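Side-chain contacts in kinectin 1 (Kinesin receptor) (Legionella pneumophila, PDB 4MU6), which is a Legionella effector, LegC3, of unknown molecular function, seen here as its elongated, mostly helical N-terminal coiled-coil domain: residues A75-A78 with E79-Q83; T202-V205 with K206-Q209. All blocks are in the same frame, centred on the assembly; numbering follows the deposited sequence.

Contact 1 of 2, residues A75-A78 with E79-Q83; sequences AQLA and EDKIQ
Ala75 to Ala78 and Glu79 to Gln83 are consecutive turns of the long alpha-helix 43-105, in a region predicted to form a coiled coil. Four i to i+4 backbone hydrogen bonds join them. Glu79 N donates to Ala75 O, Asp80 N to Gln76 O, Lys81 N to Leu77 O and Ile82 N to Ala78 O, all between 2.9 and 3.1 Å. The ladder is regular, as expected within an uninterrupted helix.

One side-chain hydrogen bond repeats this i to i+4 spacing. Gln76 NE2 donates to Asp80 OD1 at 2.9 Å. The Gln76 chain starts with CG trans to its backbone N (chi1 -177°) and then bends at chi2, 76°, which turns the amide along the helix toward Asp80. OD1 lies close to the amide plane of Gln76. The donor, however, comes from above the carboxylate plane, and the two flat groups are turned 49° apart. Both residues are buried, and both have further partners. Gln76 OE1 accepts from Asn229 ND2 and Ser226 N. Asp80 OD2 forms a salt bridge with Arg211, and OD1 is shared with Arg207. OD1 is therefore gripped by an amide and a guanidinium together. These cationic partners probably stabilise the negative charge of Asp80.

Glu79 lies on a more exposed side of the helix, where its OE1 accepts from Asn229 ND2.

A different contact forms between Leu77 and Lys81. The lysine chain is extended and runs back across the leucine branch at a slant. Lys81 CE packs 3.6 Å from Leu77 CG, and Lys81 NZ ends 3.6 Å from the methyl Leu77 CD2.

Contact 2 of 2, residues T202-V205 with K206-Q209; sequences TKRV and KRAQ
Helix 158-217 carries this contact, in the stretch where it runs beside helix 43-105 in the N-terminal coiled-coil domain. Regular i to i+4 backbone bonds join Thr202-Val205 to Lys206-Gln209. Arg207 N, for example, donates to Lys203 O at 3.0 Å.

Arg207 folds back along the preceding turn. Its chain bends at chi3, -71°, and this brings one guanidinium face over Lys203 O, which sits 3.9 Å above the plane and toward its rim. The two ends of the group touch neighbouring side chains: Arg207 NH1 lies 3.9 Å from Lys203 CB, and Arg207 NH2 lies 3.9 Å from Arg204 CG. The guanidinium planes of Arg204 and Arg207 are 70° apart. Helix 43-105 supplies their polar partners: Asp80 for Arg207, and Asp87 with, probably, Gln83 OE1 for Arg204 NH1.

On an exposed side, the extended Lys206 chain lies alongside Thr202 and points the same way. Thr202 CG2 is 3.9 Å from both Lys206 CE and Lys206 NZ. Thr202 OG1 turns to Ser198 O instead.

With lysines exposed and arginines paired to acids of the facing helix, this is a salt-bridged contact between two long antiparallel helices of the LegC3 N-terminal coiled-coil domain.

Contacts 1 and 2 are each a stretch of about two turns of a different helix, 43-105 and 158-217, packed side by side with centres about 12 Å apart. Contact 1 is partly buried. Contact 2 is largely a surface contact, with Arg204 its buried member. The joining bonds are Arg207 NH2 to Asp80 OD1, a salt bridge of 2.9 Å, and Arg204 NH1 to Gln83 OE1, a probable hydrogen bond of 2.7 Å. Arg204 CD also packs 3.4 Å from the backbone oxygen Asp80 O. Both contacts reach across, contact 1 with acceptors and contact 2 with donors. Only contact 1 also has a side-chain hydrogen bond between its own two segments.

Contact 1 of 2, residues A75-A78 with E79-Q83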
# COMPACT_ATOMS: atom_id res chain seq x y z
N ALA A 75 -7.97 -3.25 -1.12
CA ALA A 75 -7.59 -4.65 -1.27
C ALA A 75 -7.39 -5.23 0.13
O ALA A 75 -7.87 -6.32 0.42
CB ALA A 75 -6.32 -4.76 -2.10
N GLN A 76 -6.71 -4.49 1.00
CA GLN A 76 -6.52 -4.95 2.37
C GLN A 76 -7.84 -5.07 3.13
O GLN A 76 -8.01 -6.00 3.93
CB GLN A 76 -5.59 -4.04 3.16
CG GLN A 76 -5.33 -4.53 4.58
CD GLN A 76 -4.37 -5.71 4.63
OE1 GLN A 76 -3.21 -5.60 4.22
NE2 GLN A 76 -4.84 -6.84 5.17
N LEU A 77 -8.75 -4.12 2.92
CA LEU A 77 -10.04 -4.18 3.58
C LEU A 77 -10.76 -5.46 3.18
O LEU A 77 -11.20 -6.22 4.04
CB LEU A 77 -10.90 -2.95 3.30
CG LEU A 77 -12.18 -2.86 4.15
CD1 LEU A 77 -11.90 -2.95 5.66
CD2 LEU A 77 -12.98 -1.60 3.84
N ALA A 78 -10.84 -5.71 1.88
CA ALA A 78 -11.44 -6.95 1.38
C ALA A 78 -10.77 -8.24 1.94
O ALA A 78 -11.47 -9.20 2.28
CB ALA A 78 -11.45 -6.95 -0.16
N GLU A 79 -9.44 -8.25 2.05
CA GLU A 79 -8.74 -9.41 2.61
C GLU A 79 -9.17 -9.61 4.05
O GLU A 79 -9.42 -10.73 4.49
CB GLU A 79 -7.22 -9.20 2.60
CG GLU A 79 -6.47 -9.80 1.44
CD GLU A 79 -4.97 -9.56 1.55
OE1 GLU A 79 -4.49 -8.49 1.10
OE2 GLU A 79 -4.27 -10.43 2.11
N ASP A 80 -9.25 -8.51 4.79
CA ASP A 80 -9.62 -8.55 6.19
C ASP A 80 -11.06 -9.02 6.41
O ASP A 80 -11.33 -9.70 7.40
CB ASP A 80 -9.39 -7.20 6.87
CG ASP A 80 -7.93 -6.93 7.12
OD1 ASP A 80 -7.11 -7.78 6.73
OD2 ASP A 80 -7.59 -5.86 7.68
N LYS A 81 -11.97 -8.67 5.51
CA LYS A 81 -13.36 -9.14 5.64
C LYS A 81 -13.48 -10.63 5.33
O LYS A 81 -14.28 -11.33 5.95
CB LYS A 81 -14.32 -8.32 4.77
CG LYS A 81 -14.54 -6.88 5.28
CD LYS A 81 -15.34 -6.05 4.25
CE LYS A 81 -15.37 -4.56 4.60
NZ LYS A 81 -15.87 -3.74 3.45
N ILE A 82 -12.68 -11.11 4.39
CA ILE A 82 -12.61 -12.53 4.07
C ILE A 82 -12.05 -13.32 5.24
O ILE A 82 -12.62 -14.34 5.63
CB ILE A 82 -11.76 -12.79 2.82
CG1 ILE A 82 -12.53 -12.38 1.57
CG2 ILE A 82 -11.36 -14.26 2.74
CD1 ILE A 82 -13.95 -12.91 1.54
N GLN A 83 -10.93 -12.87 5.80
CA GLN A 83 -10.30 -13.59 6.90
C GLN A 83 -11.20 -13.60 8.14
O GLN A 83 -11.17 -14.53 8.93
CB GLN A 83 -8.94 -12.98 7.23
CG GLN A 83 -8.21 -13.66 8.38
CD GLN A 83 -7.01 -12.87 8.87
OE1 GLN A 83 -7.14 -11.82 9.52
NE2 GLN A 83 -5.82 -13.37 8.55

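Contact 2 of 2, residues T202-V205 with K206-Q209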
# COMPACT_ATOMS: atom_id res chain seq x y z
N THR A 202 -6.83 -9.27 16.68
CA THR A 202 -6.04 -8.15 17.15
C THR A 202 -5.44 -7.33 15.99
O THR A 202 -5.63 -6.11 15.93
CB THR A 202 -4.98 -8.62 18.14
OG1 THR A 202 -5.63 -9.11 19.33
CG2 THR A 202 -4.06 -7.48 18.53
N LYS A 203 -4.77 -7.99 15.05
CA LYS A 203 -4.21 -7.29 13.89
C LYS A 203 -5.28 -6.58 13.04
O LYS A 203 -5.05 -5.47 12.55
CB LYS A 203 -3.36 -8.23 13.02
CG LYS A 203 -2.16 -8.80 13.74
CD LYS A 203 -1.44 -9.82 12.88
CE LYS A 203 -0.27 -10.43 13.62
NZ LYS A 203 0.42 -11.45 12.78
N ARG A 204 -6.43 -7.22 12.85
CA ARG A 204 -7.51 -6.59 12.11
C ARG A 204 -8.00 -5.33 12.83
O ARG A 204 -8.22 -4.30 12.19
CB ARG A 204 -8.66 -7.56 11.84
CG ARG A 204 -8.40 -8.54 10.71
CD ARG A 204 -9.66 -9.33 10.33
NE ARG A 204 -10.31 -9.99 11.47
CZ ARG A 204 -10.08 -11.25 11.83
NH1 ARG A 204 -9.23 -12.02 11.15
NH2 ARG A 204 -10.72 -11.77 12.87
N VAL A 205 -8.14 -5.42 14.15
CA VAL A 205 -8.52 -4.26 14.96
C VAL A 205 -7.52 -3.12 14.84
O VAL A 205 -7.90 -1.96 14.74
CB VAL A 205 -8.68 -4.65 16.47
CG1 VAL A 205 -8.91 -3.42 17.34
CG2 VAL A 205 -9.82 -5.65 16.65
N LYS A 206 -6.23 -3.45 14.86
CA LYS A 206 -5.20 -2.42 14.71
C LYS A 206 -5.28 -1.73 13.34
O LYS A 206 -5.15 -0.51 13.23
CB LYS A 206 -3.80 -3.01 14.95
CG LYS A 206 -3.50 -3.33 16.43
CD LYS A 206 -2.42 -4.43 16.54
CE LYS A 206 -1.71 -4.42 17.89
NZ LYS A 206 -0.71 -5.54 18.00
N ARG A 207 -5.50 -2.51 12.28
CA ARG A 207 -5.63 -1.92 10.95
C ARG A 207 -6.90 -1.06 10.87
O ARG A 207 -6.88 0.02 10.28
CB ARG A 207 -5.58 -2.97 9.83
CG ARG A 207 -4.19 -3.63 9.69
CD ARG A 207 -4.05 -4.45 8.42
NE ARG A 207 -4.82 -5.68 8.40
CZ ARG A 207 -4.36 -6.85 8.84
NH1 ARG A 207 -3.12 -6.92 9.33
NH2 ARG A 207 -5.11 -7.95 8.77
N ALA A 208 -7.98 -1.54 11.49
CA ALA A 208 -9.23 -0.81 11.53
C ALA A 208 -9.09 0.50 12.31
O ALA A 208 -9.72 1.50 11.99
CB ALA A 208 -10.32 -1.68 12.12
N GLN A 209 -8.25 0.49 13.34
CA GLN A 209 -7.98 1.73 14.06
C GLN A 209 -7.28 2.73 13.13
O GLN A 209 -7.62 3.92 13.10
CB GLN A 209 -7.11 1.45 15.27
CG GLN A 209 -6.82 2.69 16.11
CD GLN A 209 -7.95 3.06 17.04
OE1 GLN A 209 -9.00 2.40 17.06
NE2 GLN A 209 -7.76 4.11 17.83